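PDB 4KP2: methanogen homoaconitase large subunit from Methanocaldococcus jannaschii, which forms the large subunit of a hydro-lyase that reversibly dehydrates (R)-homocitrate to cis-homoaconitate and hydrates this to homoisocitrate. Local coordinates for residues 188-191 / 192-196. Residues are numbered along the deposited sequence; the frame is centred on the assembly and turned at random.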
loop_
_atom_site.group_PDB
_atom_site.type_symbol
_atom_site.label_atom_id
_atom_site.label_comp_id
_atom_site.label_asym_id
_atom_site.label_seq_id
_atom_site.Cartn_x
_atom_site.Cartn_y
_atom_site.Cartn_z
ATOM N N SER A 188 25.678 -3.294 10.774
ATOM C CA SER A 188 25.339 -2.358 9.711
ATOM C C SER A 188 25.424 -0.917 10.194
ATOM O O SER A 188 25.698 -0.659 11.366
ATOM C CB SER A 188 23.935 -2.641 9.171
ATOM O OG SER A 188 22.957 -2.438 10.177
ATOM N N ALA A 189 25.184 0.016 9.280
ATOM C CA ALA A 189 25.224 1.439 9.597
ATOM C C ALA A 189 24.159 1.803 10.626
ATOM O O ALA A 189 24.351 2.714 11.433
ATOM C CB ALA A 189 25.048 2.264 8.336
ATOM N N LYS A 190 23.037 1.091 10.589
ATOM C CA LYS A 190 21.982 1.280 11.577
ATOM C C LYS A 190 22.467 0.817 12.946
ATOM O O LYS A 190 22.203 1.467 13.957
ATOM C CB LYS A 190 20.715 0.524 11.171
ATOM C CG LYS A 190 19.647 0.461 12.255
ATOM C CD LYS A 190 19.234 1.849 12.729
ATOM C CE LYS A 190 18.430 2.590 11.674
ATOM N NZ LYS A 190 17.129 1.916 11.400
ATOM N N ASP A 191 23.184 -0.302 12.970
ATOM C CA ASP A 191 23.766 -0.806 14.208
ATOM C C ASP A 191 24.798 0.180 14.741
ATOM O O ASP A 191 24.968 0.327 15.951
ATOM C CB ASP A 191 24.420 -2.170 13.985
ATOM C CG ASP A 191 23.429 -3.230 13.549
ATOM O OD1 ASP A 191 22.711 -3.767 14.420
ATOM O OD2 ASP A 191 23.373 -3.531 12.337
ATOM N N ILE A 192 25.485 0.855 13.826
ATOM C CA ILE A 192 26.511 1.822 14.193
ATOM C C ILE A 192 25.902 3.102 14.754
ATOM O O ILE A 192 26.307 3.576 15.815
ATOM C CB ILE A 192 27.404 2.162 12.989
ATOM C CG1 ILE A 192 28.163 0.917 12.531
ATOM C CG2 ILE A 192 28.379 3.270 13.344
ATOM C CD1 ILE A 192 28.888 1.091 11.220
ATOM N N VAL A 193 24.923 3.655 14.044
ATOM C CA VAL A 193 24.295 4.905 14.462
ATOM C C VAL A 193 23.491 4.722 15.750
ATOM O O VAL A 193 23.330 5.663 16.528
ATOM C CB VAL A 193 23.414 5.514 13.345
ATOM C CG1 VAL A 193 22.153 4.690 13.135
ATOM C CG2 VAL A 193 23.068 6.959 13.670
ATOM N N LEU A 194 23.002 3.507 15.981
ATOM C CA LEU A 194 22.311 3.196 17.224
ATOM C C LEU A 194 23.297 3.170 18.384
ATOM O O LEU A 194 22.941 3.480 19.518
ATOM C CB LEU A 194 21.577 1.858 17.125
ATOM C CG LEU A 194 20.208 1.868 16.443
ATOM C CD1 LEU A 194 19.632 0.463 16.388
ATOM C CD2 LEU A 194 19.261 2.809 17.169
ATOM N N ARG A 195 24.539 2.799 18.095
ATOM C CA ARG A 195 25.579 2.781 19.116
ATOM C C ARG A 195 25.979 4.207 19.471
ATOM O O ARG A 195 26.368 4.496 20.604
ATOM C CB ARG A 195 26.798 2.002 18.626
ATOM C CG ARG A 195 27.842 1.755 19.699
ATOM C CD ARG A 195 27.288 0.858 20.794
ATOM N NE ARG A 195 28.252 0.645 21.869
ATOM C CZ ARG A 195 28.359 1.427 22.937
ATOM N NH1 ARG A 195 27.561 2.478 23.074
ATOM N NH2 ARG A 195 29.263 1.158 23.869
ATOM N N VAL A 196 25.874 5.099 18.491
ATOM C CA VAL A 196 26.218 6.502 18.681
ATOM C C VAL A 196 25.204 7.189 19.592
ATOM O O VAL A 196 25.562 8.048 20.401
ATOM C CB VAL A 196 26.291 7.244 17.331
ATOM C CG1 VAL A 196 26.622 8.713 17.537
ATOM C CG2 VAL A 196 27.323 6.591 16.426
#
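Lys190 carries CG anti to the backbone N (chi1 170°), and its chain then bends at each later torsion. This lays CD against Leu194, one turn further along the helix. The two side chains cross at a slant, with Lys190 CD 3.8 Å from Leu194 CG. Leu194 CG also sits 3.2 Å from Lys190 O, the acceptor for the Leu194 backbone N. With CG1 beside its backbone N (chi1 -64°), Ile192 turns this branch back over the start of the helix. CG1 lies 3.1 Å from Ser188 O, and CD1 extends to Ala189 CA at 4.0 Å. The same Ser188 O receives a bond from Ile192 N at 2.9 Å. Val193 N makes a straighter bond to Ala189 O (164° at the hydrogen), while the one from Arg195 N to Asp191 O is weak.

Residues 189-196 form the first turns of helix 189-200, the helix of a beta-alpha-beta unit between parallel strands 167-180 and 208-213. Ser188 is the N-cap. Its backbone N donates to Asp191 OD2 at 2.8 Å on the anti side, tilted from the carboxylate plane, which is one half of a capping box. Ser188 OG donates to this oxygen too, in a very short bond. Asp191 OD1 is held separately by Gln294 N.

Ile192 faces Ile180, Met220 and Ile288. Cut back to an alanine, this side chain would probably leave a gap between the helix start and these residues, with Ser188 O losing the cover of CG1 and CD1. Lys190 NZ bonds to Asn325 OD1, Thr324 OG1 and Thr403 O, its side chain lying about 9 Å from that of Cys323, a predicted [4Fe-4S] ligand.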